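Local coordinates for putative TRAP PERIPLASMIC SOLUTE BINDING PROTEIN (Haemophilus influenzae, PDB 4PBQ), which binds L-gulonate and probably delivers it, or a related sugar acid, to a TRAP transporter as the periplasmic solute-binding component, at residues D35-H40 with P208-K213; K48-N53 with E255-L260; P98-W103 with E132-K137; P106-D111 with Q321-A326; Y141-F146 with E267-T272. All blocks are in the same frame, centred on the assembly; numbering follows the deposited sequence.

Contact 1: D35-H40 with P208-K213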
# COMPACT_ATOMS: atom_id res chain seq x y z
N ASP A 35 -12.66 5.08 6.75
CA ASP A 35 -12.46 5.91 7.93
C ASP A 35 -12.21 5.15 9.22
O ASP A 35 -11.91 5.76 10.25
CB ASP A 35 -13.57 6.93 8.08
CG ASP A 35 -14.93 6.32 8.42
OD1 ASP A 35 -15.09 5.10 8.58
OD2 ASP A 35 -15.88 7.10 8.54
N ILE A 36 -12.32 3.82 9.18
CA ILE A 36 -11.94 3.03 10.34
C ILE A 36 -10.67 2.21 10.10
O ILE A 36 -10.27 1.40 10.94
CB ILE A 36 -13.08 2.15 10.89
CG1 ILE A 36 -13.71 1.28 9.81
CG2 ILE A 36 -14.15 3.03 11.53
CD1 ILE A 36 -12.80 0.20 9.31
N HIS A 37 -10.03 2.44 8.96
CA HIS A 37 -8.70 1.86 8.76
C HIS A 37 -7.72 2.48 9.78
O HIS A 37 -7.81 3.68 10.12
CB HIS A 37 -8.23 2.12 7.31
CG HIS A 37 -7.03 1.33 6.92
ND1 HIS A 37 -5.75 1.83 7.04
CD2 HIS A 37 -6.90 0.08 6.42
CE1 HIS A 37 -4.89 0.92 6.61
NE2 HIS A 37 -5.56 -0.15 6.25
N PRO A 38 -6.73 1.70 10.25
CA PRO A 38 -5.76 2.30 11.19
C PRO A 38 -5.05 3.58 10.72
O PRO A 38 -4.75 4.45 11.53
CB PRO A 38 -4.75 1.17 11.40
CG PRO A 38 -5.62 -0.08 11.30
CD PRO A 38 -6.56 0.25 10.15
N SER A 39 -4.76 3.69 9.43
CA SER A 39 -4.21 4.92 8.88
C SER A 39 -5.11 6.12 9.15
O SER A 39 -4.63 7.21 9.51
CB SER A 39 -3.91 4.78 7.36
OG SER A 39 -5.09 4.52 6.64
N HIS A 40 -6.42 5.95 9.01
CA HIS A 40 -7.32 7.08 9.19
C HIS A 40 -7.39 7.45 10.65
O HIS A 40 -7.35 8.62 10.99
CB HIS A 40 -8.73 6.78 8.71
CG HIS A 40 -9.59 8.00 8.66
ND1 HIS A 40 -9.58 8.88 7.61
CD2 HIS A 40 -10.47 8.52 9.56
CE1 HIS A 40 -10.41 9.89 7.85
NE2 HIS A 40 -10.96 9.69 9.02
N PRO A 208 -4.42 -6.31 1.14
CA PRO A 208 -4.23 -6.72 2.53
C PRO A 208 -5.54 -7.13 3.19
O PRO A 208 -6.62 -6.69 2.77
CB PRO A 208 -3.61 -5.48 3.20
CG PRO A 208 -3.02 -4.69 2.06
CD PRO A 208 -3.95 -4.94 0.90
N TYR A 209 -5.44 -7.94 4.25
CA TYR A 209 -6.61 -8.36 5.03
C TYR A 209 -7.51 -7.19 5.42
O TYR A 209 -8.73 -7.29 5.31
CB TYR A 209 -6.19 -9.11 6.31
CG TYR A 209 -5.97 -10.59 6.12
CD1 TYR A 209 -7.02 -11.44 5.86
CD2 TYR A 209 -4.70 -11.13 6.25
CE1 TYR A 209 -6.81 -12.82 5.72
CE2 TYR A 209 -4.48 -12.47 6.08
CZ TYR A 209 -5.54 -13.32 5.83
OH TYR A 209 -5.28 -14.67 5.69
N MSE A 210 -6.94 -6.09 5.92
CA MSE A 210 -7.79 -5.02 6.44
C MSE A 210 -8.61 -4.39 5.34
O MSE A 210 -9.79 -4.11 5.56
CB MSE A 210 -7.01 -3.96 7.21
CG MSE A 210 -6.35 -4.52 8.46
SE MSE A 210 -5.54 -3.15 9.58
CE MSE A 210 -3.97 -2.79 8.52
N LEU A 211 -8.04 -4.20 4.15
CA LEU A 211 -8.82 -3.72 3.03
C LEU A 211 -9.98 -4.67 2.68
O LEU A 211 -11.11 -4.24 2.43
CB LEU A 211 -7.89 -3.50 1.82
CG LEU A 211 -8.41 -2.87 0.53
CD1 LEU A 211 -9.37 -3.75 -0.28
CD2 LEU A 211 -9.03 -1.55 0.83
N ILE A 212 -9.70 -5.96 2.63
CA ILE A 212 -10.72 -6.95 2.33
C ILE A 212 -11.91 -6.87 3.29
O ILE A 212 -13.06 -6.99 2.88
CB ILE A 212 -10.08 -8.35 2.29
CG1 ILE A 212 -9.17 -8.41 1.07
CG2 ILE A 212 -11.15 -9.44 2.22
CD1 ILE A 212 -8.30 -9.66 1.01
N LYS A 213 -11.65 -6.60 4.57
CA LYS A 213 -12.76 -6.44 5.51
C LYS A 213 -13.42 -5.08 5.33
O LYS A 213 -14.65 -4.99 5.22
CB LYS A 213 -12.31 -6.56 6.96
CG LYS A 213 -13.50 -6.54 7.93
CD LYS A 213 -13.11 -6.34 9.38
CE LYS A 213 -14.35 -6.10 10.20
NZ LYS A 213 -14.11 -5.81 11.65
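Met210, a selenomethionine, carries the apolar contacts, meeting both Pro38 and His37. Met210 SE packs against the outer carbons of Pro38, 3.5 Å from Pro38 CG and 3.6 Å from Pro38 CD. The bend at chi3 (-76°) turns the methyl back toward His37, where Met210 CE lies 3.8 Å from His37 NE2. Seen from the imidazole of His37, Met210 SE is oblique, 5.0 Å from the ring centroid and 32° off the normal, while Pro38 CD sits over one face of the same ring.

Both segments are helix starts in a family 7 solute-binding fold: His37 is the N-cap of helix 38-54, and Pro208 that of helix 209-214. The side chain of His37 lies about 9 Å from the bound L-gulonate.

Polar bonds stay within 35-40. His37 ND1 accepts the capping bond from Ser39 N at 3.2 Å, with the donor tilted 30° from the ring plane, and pairs with Ser39 OG at 2.8 Å. These two partners fix the ring's rotation, presenting NE2 and CD2 to Met210. Beyond them, His37 also packs on Asn144 of strand 136-151 and on Asp214.

Contact 2: K48-N53 with E255-L260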
# COMPACT_ATOMS: atom_id res chain seq x y z
N LYS A 48 -3.28 14.92 12.54
CA LYS A 48 -4.15 16.10 12.51
C LYS A 48 -4.11 16.83 13.84
O LYS A 48 -3.87 18.03 13.89
CB LYS A 48 -5.59 15.65 12.22
CG LYS A 48 -6.62 16.75 12.26
CD LYS A 48 -7.99 16.18 11.90
CE LYS A 48 -9.11 17.18 12.13
NZ LYS A 48 -9.09 18.29 11.15
N LYS A 49 -4.35 16.11 14.93
CA LYS A 49 -4.37 16.78 16.22
C LYS A 49 -3.05 17.45 16.57
O LYS A 49 -3.03 18.55 17.08
CB LYS A 49 -4.78 15.82 17.33
CG LYS A 49 -6.26 15.67 17.47
CD LYS A 49 -6.65 14.85 18.70
CE LYS A 49 -8.14 14.54 18.67
NZ LYS A 49 -8.58 13.73 19.83
N THR A 50 -1.94 16.76 16.36
CA THR A 50 -0.65 17.36 16.70
C THR A 50 -0.44 18.66 15.95
O THR A 50 -0.08 19.68 16.54
CB THR A 50 0.53 16.40 16.39
OG1 THR A 50 0.42 15.24 17.22
CG2 THR A 50 1.88 17.08 16.63
N ILE A 51 -0.65 18.63 14.65
CA ILE A 51 -0.41 19.82 13.84
C ILE A 51 -1.36 20.96 14.24
O ILE A 51 -0.92 22.10 14.46
CB ILE A 51 -0.53 19.50 12.35
CG1 ILE A 51 0.71 18.72 11.90
CG2 ILE A 51 -0.65 20.77 11.52
CD1 ILE A 51 0.54 18.01 10.53
N GLU A 52 -2.64 20.66 14.35
CA GLU A 52 -3.62 21.73 14.58
C GLU A 52 -3.39 22.35 15.97
O GLU A 52 -3.44 23.58 16.13
CB GLU A 52 -5.05 21.19 14.41
CG GLU A 52 -5.34 20.78 12.96
CD GLU A 52 -6.76 20.31 12.71
OE1 GLU A 52 -7.55 20.13 13.66
OE2 GLU A 52 -7.10 20.10 11.52
N ASN A 53 -3.12 21.52 16.96
CA ASN A 53 -2.86 22.06 18.30
C ASN A 53 -1.54 22.80 18.44
O ASN A 53 -1.47 23.89 19.01
CB ASN A 53 -2.93 20.96 19.35
CG ASN A 53 -4.34 20.50 19.64
OD1 ASN A 53 -5.26 21.32 19.72
ND2 ASN A 53 -4.52 19.20 19.82
N GLU A 255 6.78 17.27 10.94
CA GLU A 255 7.64 16.07 11.02
C GLU A 255 7.44 15.31 12.34
O GLU A 255 7.43 14.08 12.35
CB GLU A 255 9.10 16.45 10.80
CG GLU A 255 9.37 16.87 9.36
CD GLU A 255 10.57 17.82 9.21
OE1 GLU A 255 11.19 18.23 10.21
OE2 GLU A 255 10.89 18.17 8.06
N LYS A 256 7.29 16.04 13.43
CA LYS A 256 6.96 15.44 14.74
C LYS A 256 5.65 14.67 14.63
O LYS A 256 5.51 13.55 15.11
CB LYS A 256 6.83 16.55 15.80
CG LYS A 256 6.40 16.05 17.20
CD LYS A 256 6.19 17.23 18.20
CE LYS A 256 5.75 16.75 19.57
NZ LYS A 256 5.69 17.86 20.57
N ALA A 257 4.66 15.29 14.01
CA ALA A 257 3.36 14.67 13.87
C ALA A 257 3.45 13.42 12.97
O ALA A 257 2.78 12.41 13.21
CB ALA A 257 2.38 15.68 13.31
N ALA A 258 4.27 13.48 11.94
CA ALA A 258 4.40 12.35 11.01
C ALA A 258 5.09 11.19 11.70
O ALA A 258 4.73 10.04 11.49
CB ALA A 258 5.17 12.77 9.76
N LYS A 259 6.10 11.49 12.51
CA LYS A 259 6.83 10.46 13.26
C LYS A 259 5.92 9.75 14.26
O LYS A 259 5.92 8.51 14.33
CB LYS A 259 8.03 11.07 13.97
CG LYS A 259 8.83 10.08 14.84
CD LYS A 259 10.05 10.75 15.46
CE LYS A 259 10.92 9.76 16.22
NZ LYS A 259 10.15 9.03 17.27
N LEU A 260 5.14 10.53 15.02
CA LEU A 260 4.13 9.98 15.94
C LEU A 260 3.07 9.18 15.17
O LEU A 260 2.74 8.05 15.56
CB LEU A 260 3.46 11.10 16.74
CG LEU A 260 2.48 10.68 17.85
CD1 LEU A 260 3.18 9.87 18.94
CD2 LEU A 260 1.79 11.93 18.46
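An antiparallel helix pair is formed here by helix 38-54 and the long helix 248-281 of the solute-binding fold. The local axes come within 8.7 Å of each other, with an angle of 161° between their directions, a spacing consistent with the small side chain of Ala257 at the interface. Ala257 CB points toward the other helix, and the backbone of Ala257 lies nearest to that of Thr50.

Three carbons gather about Ala257 CB. Thr50 CG2 is 3.6 Å from Ala257 CB and Thr50 CB 3.7 Å, so the threonine lies against the alanine by its methyl branch; Ile51 CG1 comes in from the next position, 3.7 Å from Ala257 CB. The methyl of Thr50 stands anti to its own N, whereas OG1 is beside that N (chi1 -64°). This places the hydroxyl for its hydrogen bond to Tyr46 O, one turn back, which satisfies the polar end within its own helix. Thr50 OG1 also touches Leu260 CD2 at 3.8 Å, a van der Waals contact at the margin. No hydrogen bond crosses between the segments.

Farther along the interface, Lys256 forms a salt bridge with Glu54, Leu260 rests on Tyr46, and Ala257 also touches Phe47. Helix 38-54 also packs on strand 59-64, where Ile51 meets Tyr59 and Ile61 and the Lys48–Glu52 salt bridge is tied to the backbone of Ile61.

Contact 3: P98-W103 with E132-K137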
# COMPACT_ATOMS: atom_id res chain seq x y z
N PRO A 98 10.37 3.93 -11.73
CA PRO A 98 10.13 2.60 -11.14
C PRO A 98 10.76 2.41 -9.76
O PRO A 98 10.36 1.48 -9.07
CB PRO A 98 10.76 1.63 -12.14
CG PRO A 98 10.98 2.41 -13.38
CD PRO A 98 11.13 3.84 -12.99
N ILE A 99 11.73 3.24 -9.38
CA ILE A 99 12.39 3.03 -8.10
C ILE A 99 11.38 3.08 -6.94
O ILE A 99 11.53 2.39 -5.93
CB ILE A 99 13.57 4.01 -7.87
CG1 ILE A 99 14.45 3.47 -6.74
CG2 ILE A 99 13.08 5.42 -7.59
CD1 ILE A 99 15.90 3.84 -6.84
N PHE A 100 10.34 3.88 -7.10
CA PHE A 100 9.35 4.04 -6.02
C PHE A 100 8.53 2.79 -5.76
O PHE A 100 7.90 2.66 -4.71
CB PHE A 100 8.41 5.22 -6.31
CG PHE A 100 9.14 6.52 -6.50
CD1 PHE A 100 10.04 6.97 -5.53
CD2 PHE A 100 8.94 7.28 -7.63
CE1 PHE A 100 10.73 8.17 -5.70
CE2 PHE A 100 9.66 8.46 -7.82
CZ PHE A 100 10.55 8.91 -6.85
N GLY A 101 8.52 1.86 -6.71
CA GLY A 101 7.74 0.65 -6.54
C GLY A 101 8.47 -0.53 -5.90
O GLY A 101 7.88 -1.61 -5.72
N VAL A 102 9.74 -0.32 -5.55
CA VAL A 102 10.59 -1.42 -5.10
C VAL A 102 10.05 -2.13 -3.85
O VAL A 102 10.24 -3.34 -3.71
CB VAL A 102 12.05 -0.95 -4.85
CG1 VAL A 102 12.14 0.04 -3.70
CG2 VAL A 102 12.97 -2.14 -4.61
N TRP A 103 9.35 -1.41 -2.98
CA TRP A 103 8.91 -2.00 -1.70
C TRP A 103 7.88 -3.10 -1.89
O TRP A 103 7.72 -3.91 -1.01
CB TRP A 103 8.34 -0.92 -0.75
CG TRP A 103 9.18 0.29 -0.75
CD1 TRP A 103 8.83 1.55 -1.19
CD2 TRP A 103 10.55 0.39 -0.33
NE1 TRP A 103 9.90 2.40 -1.08
CE2 TRP A 103 10.97 1.71 -0.55
CE3 TRP A 103 11.47 -0.52 0.21
CZ2 TRP A 103 12.24 2.13 -0.25
CZ3 TRP A 103 12.75 -0.08 0.51
CH2 TRP A 103 13.12 1.22 0.27
N GLU A 132 10.75 14.17 -4.35
CA GLU A 132 10.72 15.63 -4.49
C GLU A 132 10.94 16.09 -5.93
O GLU A 132 10.42 17.13 -6.34
CB GLU A 132 11.73 16.28 -3.52
CG GLU A 132 11.29 16.03 -2.08
CD GLU A 132 12.32 16.43 -1.05
OE1 GLU A 132 12.96 17.49 -1.22
OE2 GLU A 132 12.48 15.67 -0.05
N LYS A 133 11.68 15.31 -6.70
CA LYS A 133 11.88 15.59 -8.12
C LYS A 133 10.56 15.59 -8.90
O LYS A 133 10.46 16.20 -9.97
CB LYS A 133 12.80 14.51 -8.71
CG LYS A 133 13.01 14.59 -10.20
CD LYS A 133 14.06 13.56 -10.64
CE LYS A 133 14.32 13.59 -12.15
NZ LYS A 133 15.41 12.63 -12.52
N TYR A 134 9.56 14.92 -8.36
CA TYR A 134 8.26 14.80 -9.01
C TYR A 134 7.17 15.55 -8.25
O TYR A 134 5.97 15.32 -8.48
CB TYR A 134 7.88 13.32 -9.14
CG TYR A 134 8.97 12.56 -9.86
CD1 TYR A 134 9.10 12.66 -11.24
CD2 TYR A 134 9.89 11.80 -9.17
CE1 TYR A 134 10.12 11.99 -11.91
CE2 TYR A 134 10.90 11.14 -9.82
CZ TYR A 134 11.01 11.24 -11.20
OH TYR A 134 12.03 10.57 -11.88
N GLY A 135 7.57 16.41 -7.32
CA GLY A 135 6.64 17.33 -6.69
C GLY A 135 6.06 16.84 -5.37
O GLY A 135 5.08 17.42 -4.87
N ILE A 136 6.64 15.82 -4.79
CA ILE A 136 6.05 15.24 -3.58
C ILE A 136 7.07 15.16 -2.47
O ILE A 136 8.19 14.67 -2.67
CB ILE A 136 5.43 13.85 -3.87
CG1 ILE A 136 4.25 13.96 -4.83
CG2 ILE A 136 4.96 13.18 -2.58
CD1 ILE A 136 3.67 12.61 -5.30
N LYS A 137 6.67 15.61 -1.28
CA LYS A 137 7.46 15.41 -0.07
C LYS A 137 6.91 14.23 0.73
O LYS A 137 5.75 14.22 1.15
CB LYS A 137 7.45 16.68 0.78
CG LYS A 137 8.03 16.51 2.17
CD LYS A 137 9.55 16.34 2.15
CE LYS A 137 10.04 16.19 3.59
NZ LYS A 137 11.53 16.18 3.65
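Phe100 and Tyr134 meet ring to ring, and theirs is the one pair that joins the two segments. Phe100 CE2 lies 3.6 Å from both Tyr134 CE2 and Tyr134 CD2, with Phe100 CZ following at 3.7 Å from Tyr134 CE2. The tyrosine carbon approaches the phenylalanine at its edge, near the ring plane. Although the planes stand at 89°, the centroids are 5.7 Å apart in an oblique arrangement.

Each ring has a neighbour from its own segment over one face: Ile99 CG2 for Phe100, and Lys133 CG over the centre of Tyr134. Farther out, Phe100 packs on Ile127 of helix 122-129 and on Met131. Gly135, with phi 95°, leads into strand 136-151.

With no hydrogen bond directly between these segments, the contact itself is apolar and rests on dispersion between ring carbons. The nearby polar bond joins Tyr134 OH to Asp97, just before the 3-10 segment, and probably helps hold the tyrosine ring in place.

Contact 4: P106-D111 with Q321-A326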
# COMPACT_ATOMS: atom_id res chain seq x y z
N PRO A 106 7.96 -8.84 -4.97
CA PRO A 106 7.45 -10.00 -4.22
C PRO A 106 8.48 -10.63 -3.28
O PRO A 106 9.66 -10.74 -3.61
CB PRO A 106 7.05 -10.98 -5.34
CG PRO A 106 6.69 -10.09 -6.46
CD PRO A 106 7.71 -8.98 -6.42
N TYR A 107 8.03 -10.98 -2.08
CA TYR A 107 8.87 -11.69 -1.11
C TYR A 107 10.12 -10.90 -0.64
O TYR A 107 11.13 -11.47 -0.21
CB TYR A 107 9.19 -13.12 -1.62
CG TYR A 107 7.92 -13.85 -2.02
CD1 TYR A 107 7.01 -14.25 -1.05
CD2 TYR A 107 7.60 -14.08 -3.35
CE1 TYR A 107 5.80 -14.87 -1.39
CE2 TYR A 107 6.40 -14.69 -3.70
CZ TYR A 107 5.51 -15.11 -2.73
OH TYR A 107 4.33 -15.73 -3.07
N LEU A 108 10.03 -9.57 -0.70
CA LEU A 108 11.10 -8.71 -0.24
C LEU A 108 11.24 -8.74 1.28
O LEU A 108 12.36 -8.69 1.80
CB LEU A 108 10.85 -7.27 -0.72
CG LEU A 108 12.01 -6.28 -0.64
CD1 LEU A 108 13.18 -6.72 -1.51
CD2 LEU A 108 11.49 -4.91 -1.06
N PHE A 109 10.11 -8.83 1.99
CA PHE A 109 10.07 -8.78 3.45
C PHE A 109 9.43 -10.02 4.06
O PHE A 109 8.38 -10.43 3.60
CB PHE A 109 9.23 -7.59 3.93
CG PHE A 109 9.66 -6.27 3.38
CD1 PHE A 109 10.99 -5.89 3.36
CD2 PHE A 109 8.71 -5.38 2.92
CE1 PHE A 109 11.37 -4.66 2.86
CE2 PHE A 109 9.08 -4.13 2.43
CZ PHE A 109 10.41 -3.77 2.40
N LYS A 110 10.03 -10.54 5.14
CA LYS A 110 9.57 -11.80 5.77
C LYS A 110 8.33 -11.65 6.66
O LYS A 110 7.56 -12.61 6.80
CB LYS A 110 10.72 -12.47 6.55
CG LYS A 110 10.96 -11.94 7.96
CD LYS A 110 12.17 -12.64 8.62
CE LYS A 110 12.09 -12.60 10.14
NZ LYS A 110 12.91 -11.51 10.72
N ASP A 111 8.14 -10.46 7.22
CA ASP A 111 7.01 -10.18 8.10
C ASP A 111 6.86 -8.67 8.31
O ASP A 111 7.66 -7.89 7.80
CB ASP A 111 7.14 -10.93 9.44
CG ASP A 111 8.45 -10.65 10.18
OD1 ASP A 111 8.97 -9.51 10.13
OD2 ASP A 111 8.95 -11.59 10.85
N GLN A 321 20.53 -5.10 -2.46
CA GLN A 321 21.61 -5.35 -1.52
C GLN A 321 21.46 -4.49 -0.26
O GLN A 321 21.61 -4.99 0.85
CB GLN A 321 22.97 -5.08 -2.17
CG GLN A 321 24.11 -5.03 -1.16
CD GLN A 321 25.48 -4.99 -1.81
OE1 GLN A 321 25.62 -5.09 -3.04
NE2 GLN A 321 26.52 -4.84 -0.99
N LYS A 322 21.16 -3.22 -0.43
CA LYS A 322 21.03 -2.33 0.73
C LYS A 322 19.80 -2.68 1.55
O LYS A 322 19.81 -2.55 2.78
CB LYS A 322 20.99 -0.87 0.29
CG LYS A 322 22.30 -0.38 -0.34
CD LYS A 322 22.34 1.13 -0.42
CE LYS A 322 23.40 1.62 -1.38
NZ LYS A 322 24.62 0.79 -1.34
N ILE A 323 18.74 -3.10 0.88
CA ILE A 323 17.52 -3.52 1.56
C ILE A 323 17.82 -4.75 2.42
O ILE A 323 17.45 -4.82 3.60
CB ILE A 323 16.41 -3.80 0.54
CG1 ILE A 323 15.85 -2.47 0.01
CG2 ILE A 323 15.31 -4.64 1.18
CD1 ILE A 323 14.89 -2.60 -1.16
N ASN A 324 18.52 -5.72 1.85
CA ASN A 324 18.91 -6.91 2.59
C ASN A 324 19.84 -6.58 3.76
O ASN A 324 19.70 -7.14 4.84
CB ASN A 324 19.52 -7.95 1.66
CG ASN A 324 18.47 -8.67 0.83
OD1 ASN A 324 17.32 -8.78 1.24
ND2 ASN A 324 18.86 -9.16 -0.34
N GLU A 325 20.77 -5.65 3.56
CA GLU A 325 21.66 -5.22 4.64
C GLU A 325 20.92 -4.54 5.80
O GLU A 325 21.38 -4.59 6.94
CB GLU A 325 22.75 -4.32 4.07
CG GLU A 325 23.69 -5.09 3.14
CD GLU A 325 24.65 -4.21 2.35
OE1 GLU A 325 24.42 -2.98 2.25
OE2 GLU A 325 25.65 -4.76 1.84
N ALA A 326 19.78 -3.92 5.52
CA ALA A 326 18.99 -3.25 6.55
C ALA A 326 18.10 -4.20 7.35
O ALA A 326 17.58 -3.82 8.40
CB ALA A 326 18.12 -2.16 5.92
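Ile323 points its CB from helix 316-326 toward the loop 106-111, and its two branches then meet different parts of Leu108. Ile323 CG2, the branch anti to the backbone N, lies 4.0 Å from Leu108 CD1 and 4.1 Å from Leu108 CG. Ile323 CG2 also comes within 4.3 Å of Phe109 CE1, obliquely to that ring. CG1 continues the longer branch, which is extended (chi2 171°) and carries Ile323 CD1 to 4.1 Å from Leu108 CD2. The leucine is thus touched at both methyls by the two ends of the isoleucine, and the side chains cross at about a right angle.

The C-terminal helix of this family 7 solute-binding protein is laid in this way against the irregular connection between strand 86-89 and helix 112-119. Ile323 also touches Trp103 and Val118, so the side chain meets a loop and helix 112-119 at once.

On the loop side, Leu108 CG covers one face of the Phe109 ring, 3.9 Å above its plane, and Phe109 packs in turn on Ala115 and Val118. Asp111 is the N-cap of helix 112-119, with OD1 accepting from Glu114 N. A polar link lies next to the apolar one: Lys327 NZ bonds both Leu108 O and Asn324 OD1. Within the helix, Gln321 NE2 donates to Glu325 OE2 at 3.0 Å; Glu325 OE2 lies in the amide plane of Gln321, while Gln321 NE2 stands above the carboxylate plane of Glu325.

Contact 5: Y141-F146 with E267-T272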
# COMPACT_ATOMS: atom_id res chain seq x y z
N TYR A 141 6.50 6.43 6.00
CA TYR A 141 6.09 5.12 5.52
C TYR A 141 5.25 4.41 6.57
O TYR A 141 5.76 4.04 7.65
CB TYR A 141 7.32 4.26 5.29
CG TYR A 141 8.17 4.61 4.09
CD1 TYR A 141 7.80 4.22 2.80
CD2 TYR A 141 9.38 5.27 4.26
CE1 TYR A 141 8.61 4.53 1.72
CE2 TYR A 141 10.21 5.56 3.19
CZ TYR A 141 9.82 5.18 1.93
OH TYR A 141 10.63 5.48 0.86
N GLY A 142 3.97 4.26 6.27
CA GLY A 142 3.06 3.48 7.09
C GLY A 142 2.75 2.14 6.46
O GLY A 142 3.25 1.81 5.38
N MSE A 143 1.87 1.39 7.10
CA MSE A 143 1.54 0.03 6.69
C MSE A 143 0.11 -0.11 6.20
O MSE A 143 -0.85 0.31 6.86
CB MSE A 143 1.80 -0.92 7.88
CG MSE A 143 1.21 -2.29 7.74
SE MSE A 143 1.53 -3.49 9.26
CE MSE A 143 -0.02 -4.60 9.09
N ASN A 144 -0.04 -0.69 5.01
CA ASN A 144 -1.31 -1.26 4.62
C ASN A 144 -1.26 -2.78 4.82
O ASN A 144 -2.19 -3.38 5.33
CB ASN A 144 -1.67 -0.85 3.19
CG ASN A 144 -2.14 0.57 3.11
OD1 ASN A 144 -2.70 1.08 4.07
ND2 ASN A 144 -1.92 1.23 1.99
N GLY A 145 -0.13 -3.40 4.44
CA GLY A 145 0.15 -4.75 4.85
C GLY A 145 0.48 -5.72 3.73
O GLY A 145 0.49 -5.34 2.54
N PHE A 146 0.77 -6.95 4.11
CA PHE A 146 0.93 -8.00 3.10
C PHE A 146 -0.35 -8.26 2.38
O PHE A 146 -1.43 -8.30 2.96
CB PHE A 146 1.43 -9.27 3.74
CG PHE A 146 2.88 -9.21 4.12
CD1 PHE A 146 3.88 -9.48 3.19
CD2 PHE A 146 3.24 -8.88 5.41
CE1 PHE A 146 5.21 -9.43 3.55
CE2 PHE A 146 4.58 -8.82 5.79
CZ PHE A 146 5.57 -9.09 4.87
N GLU A 267 1.86 0.22 14.95
CA GLU A 267 1.34 -0.49 16.11
C GLU A 267 -0.14 -0.86 15.95
O GLU A 267 -0.54 -2.02 16.18
CB GLU A 267 1.55 0.38 17.36
CG GLU A 267 1.02 -0.21 18.66
CD GLU A 267 1.38 0.63 19.87
OE1 GLU A 267 1.01 1.82 19.92
OE2 GLU A 267 2.04 0.09 20.78
N LEU A 268 -0.96 0.12 15.58
CA LEU A 268 -2.38 -0.10 15.43
C LEU A 268 -2.69 -1.04 14.26
O LEU A 268 -3.59 -1.89 14.33
CB LEU A 268 -3.09 1.25 15.23
CG LEU A 268 -4.62 1.13 15.16
CD1 LEU A 268 -5.18 0.50 16.43
CD2 LEU A 268 -5.27 2.49 14.94
N ALA A 269 -1.93 -0.90 13.18
CA ALA A 269 -2.15 -1.73 12.01
C ALA A 269 -1.82 -3.20 12.30
O ALA A 269 -2.58 -4.09 11.92
CB ALA A 269 -1.33 -1.20 10.82
N ILE A 270 -0.71 -3.45 12.98
CA ILE A 270 -0.36 -4.81 13.34
C ILE A 270 -1.43 -5.43 14.25
O ILE A 270 -1.88 -6.56 14.01
CB ILE A 270 1.05 -4.88 13.95
CG1 ILE A 270 2.07 -4.54 12.86
CG2 ILE A 270 1.33 -6.25 14.56
CD1 ILE A 270 3.43 -4.15 13.39
N LYS A 271 -1.85 -4.69 15.27
CA LYS A 271 -2.87 -5.13 16.21
C LYS A 271 -4.20 -5.40 15.51
O LYS A 271 -4.85 -6.44 15.76
CB LYS A 271 -3.04 -4.08 17.32
CG LYS A 271 -4.12 -4.39 18.36
CD LYS A 271 -4.29 -3.21 19.31
CE LYS A 271 -5.51 -3.37 20.19
NZ LYS A 271 -5.33 -4.54 21.10
N THR A 272 -4.60 -4.47 14.65
CA THR A 272 -5.90 -4.52 13.99
C THR A 272 -5.94 -5.64 12.96
O THR A 272 -6.95 -6.31 12.81
CB THR A 272 -6.28 -3.15 13.35
OG1 THR A 272 -6.32 -2.14 14.37
CG2 THR A 272 -7.63 -3.21 12.72
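With CG anti to the backbone N (chi1 166°) and the chain extended beyond it (chi2 -179°), the selenomethionine Met143 reaches straight from its strand to helix 267-272. This is a strand-to-helix packing in the core of the solute-binding fold, where the long strand 136-151 is covered by the long helix 248-281. Met143 SE is 3.8 Å from Ile270 CG1, the two side chains crossing at about a right angle, and 4.0 Å from Ala269 CB. The small Ala269 is consistent with the close approach, its CA 6.7 Å from Met143 CA.

Polar bonds bordering the contact include Glu265 OE1, which accepts from Met143 N, and Trp266 NE1, which donates to Tyr141 O. Just past Met143, Asn144 and Gly145 both face Ser232 in a classic beta bulge; Gly145 has a positive phi (127°).

Within the helix, Leu268 O accepts from Thr272 N and OG1 on opposite faces of its plane. At the far end of the Met143 side chain, CE lies 3.9 Å from Ala269 O.

From the N terminus, 35-40 opens contact 1 and 48-53 opens contact 2, both on helix 38-54. Contact 3 (98-103 with 132-137) closes early and is nested inside the loops of contacts 1 and 2. Contact 4 starts at 106-111, inside contact 3, and closes last at 321-326, so those two cross; Val102 O packs on Leu108 CD2 between them. Contact 5 opens at 141-146, follows contact 3 in series along strand 136-151 and is nested within contact 4. Contact 1 closes at 208-213, crossing contacts 2, 4 and 5, and Pro208 packs on Asn144. Contacts 2 and 5 close on helix 248-281 and cross, tying that helix to helix 38-54 and strand 136-151; contact 2 also crosses contact 4.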